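Local atomic coordinates of endo-xylogalacturonan hydrolase A (Aspergillus tubingensis, PDB entry 4C2L), a protein that cleaves the xylose-substituted galacturonic acid backbone of xylogalacturonan, a component of the hairy regions of pectin. Residues L104-G115 with E145-P155. Sequence-based numbering, arbitrary orientation. Where two conformers were deposited one is given.
Sequences LRSLTGSGVIDG and EISGLRQKNPP. With SO4 (sulfate ion), chain G.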
ATOM      1  N   LEU A 104     -14.525  -3.950  10.832  1.00 14.34           N
ATOM      2  CA  LEU A 104     -13.506  -3.650  11.821  1.00 14.47           C
ATOM      3  C   LEU A 104     -13.431  -2.148  11.830  1.00 14.71           C
ATOM      4  O   LEU A 104     -12.908  -1.533  10.889  1.00 14.44           O
ATOM      5  CB  LEU A 104     -12.152  -4.266  11.434  1.00 14.51           C
ATOM      6  CG  LEU A 104     -10.936  -3.970  12.329  1.00 15.25           C
ATOM      7  CD1 LEU A 104     -11.100  -4.566  13.719  1.00 14.94           C
ATOM      8  CD2 LEU A 104      -9.654  -4.514  11.708  1.00 15.24           C
ATOM      9  N   ARG A 105     -13.981  -1.545  12.868  1.00 13.80           N
ATOM     10  CA  ARG A 105     -14.224  -0.104  12.767  1.00 13.90           C
ATOM     11  C   ARG A 105     -14.180   0.613  14.083  1.00 14.24           C
ATOM     12  O   ARG A 105     -14.434   0.019  15.121  1.00 14.09           O
ATOM     13  CB  ARG A 105     -15.563   0.126  12.084  1.00 14.19           C
ATOM     14  CG  ARG A 105     -16.750  -0.531  12.774  1.00 14.96           C
ATOM     15  CD  ARG A 105     -18.001  -0.254  11.948  1.00 16.33           C
ATOM     16  NE  ARG A 105     -19.190  -0.792  12.579  1.00 16.69           N
ATOM     17  CZ  ARG A 105     -20.423  -0.406  12.268  1.00 17.33           C
ATOM     18  NH1 ARG A 105     -20.608   0.542  11.349  1.00 17.22           N
ATOM     19  NH2 ARG A 105     -21.454  -0.957  12.882  1.00 18.98           N
ATOM     20  N   SER A 106     -13.840   1.894  14.044  1.00 14.08           N
ATOM     21  CA  SER A 106     -14.019   2.740  15.206  1.00 14.37           C
ATOM     22  C   SER A 106     -15.204   3.638  14.910  1.00 14.65           C
ATOM     23  O   SER A 106     -15.188   4.376  13.924  1.00 15.77           O
ATOM     24  CB  SER A 106     -12.777   3.584  15.502  1.00 13.96           C
ATOM     25  OG  SER A 106     -13.049   4.447  16.605  1.00 13.94           O
ATOM     26  N   LEU A 107     -16.251   3.525  15.717  1.00 14.91           N
ATOM     27  CA  LEU A 107     -17.446   4.351  15.511  1.00 15.49           C
ATOM     28  C   LEU A 107     -17.310   5.714  16.189  1.00 15.75           C
ATOM     29  O   LEU A 107     -18.001   6.664  15.821  1.00 16.51           O
ATOM     30  CB  LEU A 107     -18.721   3.610  15.941  1.00 15.76           C
ATOM     31  CG  LEU A 107     -19.173   2.449  15.041  1.00 17.20           C
ATOM     32  CD1 LEU A 107     -20.402   1.745  15.616  1.00 17.43           C
ATOM     33  CD2 LEU A 107     -19.441   2.933  13.611  1.00 18.81           C
ATOM     34  N   THR A 108     -16.411   5.823  17.161  1.00 16.17           N
ATOM     35  CA  THR A 108     -16.145   7.122  17.792  1.00 16.02           C
ATOM     36  C   THR A 108     -15.046   7.882  17.081  1.00 16.61           C
ATOM     37  O   THR A 108     -14.953   9.115  17.193  1.00 17.01           O
ATOM     38  CB  THR A 108     -15.739   6.992  19.275  1.00 16.43           C
ATOM     39  OG1 THR A 108     -14.475   6.315  19.361  1.00 16.34           O
ATOM     40  CG2 THR A 108     -16.801   6.237  20.073  1.00 16.60           C
ATOM     41  N   GLY A 109     -14.187   7.146  16.377  1.00 16.45           N
ATOM     42  CA  GLY A 109     -12.969   7.702  15.798  1.00 15.89           C
ATOM     43  C   GLY A 109     -11.760   7.684  16.725  1.00 16.17           C
ATOM     44  O   GLY A 109     -10.691   8.167  16.350  1.00 17.81           O
ATOM     45  N   SER A 110     -11.918   7.149  17.937  1.00 15.67           N
ATOM     46  CA  SER A 110     -10.840   7.153  18.923  0.50 15.30           C
ATOM     47  C   SER A 110      -9.999   5.883  18.885  1.00 14.91           C
ATOM     48  O   SER A 110      -8.954   5.820  19.535  1.00 15.16           O
ATOM     49  CB  SER A 110     -11.394   7.375  20.335  0.50 15.93           C
ATOM     50  OG  SER A 110     -12.158   8.568  20.378  0.50 15.58           O
ATOM     51  N   GLY A 111     -10.463   4.883  18.136  1.00 13.48           N
ATOM     52  CA  GLY A 111      -9.765   3.581  18.096  1.00 12.93           C
ATOM     53  C   GLY A 111      -8.390   3.651  17.450  1.00 12.56           C
ATOM     54  O   GLY A 111      -8.214   4.278  16.400  1.00 12.77           O
ATOM     55  N   VAL A 112      -7.415   2.981  18.060  1.00 11.82           N
ATOM     56  CA  VAL A 112      -6.052   2.977  17.544  1.00 11.59           C
ATOM     57  C   VAL A 112      -5.512   1.550  17.583  1.00 11.80           C
ATOM     58  O   VAL A 112      -5.655   0.859  18.602  1.00 12.09           O
ATOM     59  CB  VAL A 112      -5.128   3.890  18.396  1.00 11.69           C
ATOM     60  CG1 VAL A 112      -3.689   3.809  17.898  1.00 11.80           C
ATOM     61  CG2 VAL A 112      -5.607   5.340  18.352  1.00 11.69           C
ATOM     62  N   ILE A 113      -4.916   1.106  16.475  1.00 11.26           N
ATOM     63  CA  ILE A 113      -4.191  -0.167  16.450  1.00 11.38           C
ATOM     64  C   ILE A 113      -2.728   0.234  16.341  1.00 11.08           C
ATOM     65  O   ILE A 113      -2.309   0.816  15.336  1.00 11.12           O
ATOM     66  CB  ILE A 113      -4.614  -1.064  15.257  1.00 11.51           C
ATOM     67  CG1 ILE A 113      -6.124  -1.340  15.305  1.00 12.11           C
ATOM     68  CG2 ILE A 113      -3.812  -2.372  15.253  1.00 11.25           C
ATOM     69  CD1 ILE A 113      -6.684  -1.970  14.031  1.00 12.52           C
ATOM     70  N   ASP A 114      -1.960  -0.077  17.376  1.00 11.29           N
ATOM     71  CA  ASP A 114      -0.563   0.321  17.467  1.00 11.83           C
ATOM     72  C   ASP A 114       0.309  -0.907  17.208  1.00 12.20           C
ATOM     73  O   ASP A 114       0.393  -1.787  18.067  1.00 11.93           O
ATOM     74  CB  ASP A 114      -0.295   0.898  18.877  1.00 12.60           C
ATOM     75  CG  ASP A 114       1.135   1.432  19.060  1.00 13.94           C
ATOM     76  OD1 ASP A 114       1.991   1.271  18.171  1.00 13.66           O
ATOM     77  OD2 ASP A 114       1.407   2.037  20.131  1.00 15.48           O
ATOM     78  N   GLY A 115       0.976  -0.946  16.049  1.00 11.34           N
ATOM     79  CA  GLY A 115       1.881  -2.046  15.707  1.00 11.65           C
ATOM     80  C   GLY A 115       3.200  -2.077  16.444  1.00 11.47           C
ATOM     81  O   GLY A 115       3.924  -3.075  16.360  1.00 11.94           O
ATOM     82  N   GLU A 145     -15.135  -4.572   5.793  1.00 15.25           N
ATOM     83  CA  GLU A 145     -15.160  -3.122   5.897  1.00 17.01           C
ATOM     84  C   GLU A 145     -14.243  -2.725   7.055  1.00 16.23           C
ATOM     85  O   GLU A 145     -14.382  -3.245   8.169  1.00 16.12           O
ATOM     86  CB  GLU A 145     -16.613  -2.667   6.125  1.00 20.08           C
ATOM     87  CG  GLU A 145     -16.832  -1.165   6.115  1.00 25.38           C
ATOM     88  CD  GLU A 145     -16.771  -0.513   7.495  1.00 29.52           C
ATOM     89  OE1 GLU A 145     -16.677  -1.212   8.540  1.00 32.44           O
ATOM     90  OE2 GLU A 145     -16.839   0.733   7.532  1.00 33.32           O
ATOM     91  N   ILE A 146     -13.283  -1.847   6.769  1.00 14.56           N
ATOM     92  CA  ILE A 146     -12.303  -1.382   7.736  1.00 14.22           C
ATOM     93  C   ILE A 146     -12.380   0.140   7.745  1.00 14.23           C
ATOM     94  O   ILE A 146     -12.097   0.784   6.738  1.00 12.95           O
ATOM     95  CB  ILE A 146     -10.865  -1.828   7.372  1.00 14.87           C
ATOM     96  CG1 ILE A 146     -10.806  -3.350   7.144  1.00 15.95           C
ATOM     97  CG2 ILE A 146      -9.873  -1.432   8.466  1.00 14.70           C
ATOM     98  CD1 ILE A 146     -11.159  -3.751   5.725  1.00 17.30           C
ATOM     99  N   SER A 147     -12.733   0.732   8.885  1.00 14.17           N
ATOM    100  CA  SER A 147     -13.034   2.163   8.867  1.00 14.25           C
ATOM    101  C   SER A 147     -12.887   2.889  10.190  1.00 14.00           C
ATOM    102  O   SER A 147     -13.031   2.304  11.260  1.00 13.39           O
ATOM    103  CB  SER A 147     -14.458   2.376   8.351  1.00 15.55           C
ATOM    104  OG  SER A 147     -15.420   1.888   9.278  1.00 16.95           O
ATOM    105  N   GLY A 148     -12.590   4.179  10.090  1.00 13.50           N
ATOM    106  CA  GLY A 148     -12.662   5.090  11.207  1.00 14.29           C
ATOM    107  C   GLY A 148     -11.508   5.074  12.170  1.00 15.68           C
ATOM    108  O   GLY A 148     -11.483   5.858  13.118  1.00 16.63           O
ATOM    109  N   LEU A 149     -10.524   4.219  11.938  1.00 15.47           N
ATOM    110  CA  LEU A 149      -9.515   4.041  12.970  1.00 15.88           C
ATOM    111  C   LEU A 149      -8.151   4.521  12.538  1.00 14.71           C
ATOM    112  O   LEU A 149      -7.941   4.836  11.367  1.00 14.26           O
ATOM    113  CB  LEU A 149      -9.493   2.587  13.440  1.00 17.79           C
ATOM    114  CG  LEU A 149      -9.398   1.519  12.376  1.00 17.87           C
ATOM    115  CD1 LEU A 149      -7.929   1.376  12.002  1.00 18.59           C
ATOM    116  CD2 LEU A 149      -9.963   0.222  12.932  1.00 18.25           C
ATOM    117  N   ARG A 150      -7.244   4.598  13.500  1.00 13.41           N
ATOM    118  CA  ARG A 150      -5.860   4.941  13.253  1.00 12.81           C
ATOM    119  C   ARG A 150      -5.020   3.669  13.344  1.00 12.82           C
ATOM    120  O   ARG A 150      -5.190   2.870  14.274  1.00 12.82           O
ATOM    121  CB  ARG A 150      -5.389   5.918  14.319  1.00 13.51           C
ATOM    122  CG  ARG A 150      -3.916   6.272  14.240  1.00 14.27           C
ATOM    123  CD  ARG A 150      -3.529   7.310  15.285  1.00 15.24           C
ATOM    124  NE  ARG A 150      -2.093   7.547  15.227  1.00 16.35           N
ATOM    125  CZ  ARG A 150      -1.346   7.947  16.255  1.00 17.10           C
ATOM    126  NH1 ARG A 150      -1.901   8.173  17.446  1.00 18.04           N
ATOM    127  NH2 ARG A 150      -0.040   8.126  16.082  1.00 18.45           N
ATOM    128  N   GLN A 151      -4.109   3.511  12.385  1.00 11.83           N
ATOM    129  CA  GLN A 151      -3.083   2.481  12.464  1.00 11.55           C
ATOM    130  C   GLN A 151      -1.766   3.193  12.678  1.00 11.46           C
ATOM    131  O   GLN A 151      -1.392   4.068  11.887  1.00 11.36           O
ATOM    132  CB  GLN A 151      -3.044   1.656  11.174  1.00 11.93           C
ATOM    133  CG  GLN A 151      -4.300   0.817  10.958  1.00 12.40           C
ATOM    134  CD  GLN A 151      -4.310   0.174   9.580  1.00 13.07           C
ATOM    135  OE1 GLN A 151      -3.728   0.705   8.641  1.00 13.66           O
ATOM    136  NE2 GLN A 151      -4.971  -0.958   9.452  1.00 13.78           N
ATOM    137  N   LYS A 152      -1.062   2.812  13.743  1.00 11.17           N
ATOM    138  CA  LYS A 152       0.135   3.511  14.206  1.00 11.83           C
ATOM    139  C   LYS A 152       1.345   2.574  14.208  1.00 11.43           C
ATOM    140  O   LYS A 152       1.269   1.473  14.753  1.00 11.38           O
ATOM    141  CB  LYS A 152      -0.119   3.994  15.644  1.00 12.19           C
ATOM    142  CG  LYS A 152       1.074   4.649  16.315  1.00 13.43           C
ATOM    143  CD  LYS A 152       0.693   5.036  17.740  1.00 14.37           C
ATOM    144  CE  LYS A 152       1.915   5.498  18.517  1.00 16.03           C
ATOM    145  NZ  LYS A 152       1.472   5.944  19.874  1.00 16.19           N
ATOM    146  N   ASN A 153       2.432   3.006  13.571  1.00 10.47           N
ATOM    147  CA  ASN A 153       3.740   2.346  13.671  1.00 10.40           C
ATOM    148  C   ASN A 153       3.728   0.830  13.420  1.00 10.36           C
ATOM    149  O   ASN A 153       4.160   0.044  14.267  1.00 10.55           O
ATOM    150  CB  ASN A 153       4.407   2.685  15.012  1.00 10.69           C
ATOM    151  CG  ASN A 153       4.609   4.176  15.203  1.00 11.54           C
ATOM    152  OD1 ASN A 153       4.691   4.929  14.221  1.00 11.82           O
ATOM    153  ND2 ASN A 153       4.711   4.620  16.473  1.00 11.47           N
ATOM    154  N   PRO A 154       3.253   0.410  12.240  1.00 10.27           N
ATOM    155  CA  PRO A 154       3.360  -1.015  11.887  1.00 10.42           C
ATOM    156  C   PRO A 154       4.829  -1.389  11.708  1.00 10.60           C
ATOM    157  O   PRO A 154       5.623  -0.566  11.251  1.00 10.58           O
ATOM    158  CB  PRO A 154       2.664  -1.078  10.527  1.00 10.44           C
ATOM    159  CG  PRO A 154       2.899   0.285   9.934  1.00 10.05           C
ATOM    160  CD  PRO A 154       2.728   1.212  11.126  1.00 10.55           C
ATOM    161  N   PRO A 155       5.207  -2.625  12.070  1.00 10.65           N
ATOM    162  CA  PRO A 155       6.588  -3.063  11.829  1.00 10.60           C
ATOM    163  C   PRO A 155       6.940  -3.027  10.333  1.00 10.33           C
ATOM    164  O   PRO A 155       8.096  -2.814   9.968  1.00 10.35           O
ATOM    165  CB  PRO A 155       6.586  -4.526  12.290  1.00 10.85           C
ATOM    166  CG  PRO A 155       5.405  -4.683  13.163  1.00 11.13           C
ATOM    167  CD  PRO A 155       4.407  -3.595  12.850  1.00 10.80           C
TER
HETATM  168  S   SO4 G1409       1.339   9.391  19.069  1.00 41.13           S
HETATM  169  O1  SO4 G1409       1.398   9.808  17.649  1.00 40.51           O
HETATM  170  O2  SO4 G1409       0.206   8.470  19.330  1.00 38.72           O
HETATM  171  O3  SO4 G1409       1.160  10.589  19.911  1.00 43.52           O
HETATM  172  O4  SO4 G1409       2.616   8.720  19.408  1.00 43.55           O
HETATM  173  O   HOH W   1       4.384   2.624  18.456  1.00 15.59           O
HETATM  174  O   HOH W   2      -0.021   4.059  21.252  1.00 17.96           O
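The R150 guanidinium, ending a chain whose aliphatic part V112 CG2 lies alongside (4.1 Å from R150 CB), has K152 CD 3.5 Å above one face, toward its rim, and a sulfate at the edge with sulfur in plane. R150 NH1 and NH2 donate to separate sulfate oxygens, NH2 also pairing with D176. K152 NZ donates to two sulfate oxygens. Its chain, extended with CG anti to the backbone N (chi1 175°), carries CD and CE past the D114 carboxylate; K152 NZ to D114 OD2, 3.9 Å, is a long salt bridge, bridged more closely by a water, and D114 OD1 accepts from N116 N. The R105 guanidinium and E145 carboxylate planes are 88° apart; R105 NE pairs with D71, its aliphatic CD approaches E145 OE1 at 3.8 Å, and E145 OE2 receives the S147 hydroxyl. On the face carrying L104 and I113, L149 CD2 meets I113 CD1 at 4.1 Å and L104 CG at 4.3 Å. Three backbone hydrogen bonds join 104-106 to 145-147 and four join 111-115 to 150-152, I113 N to R150 O (2.8 Å, N-H...O 171°) among them, with 107-110 looping out between, linking successive coils of the family 28 right-handed beta-helix. Thus L104, I113 and L149 pack on the inner face, where Q151 adds an amide bonded to N159, while outside R150 and K152 hold an anion, here sulfate probably from the crystallisation liquor.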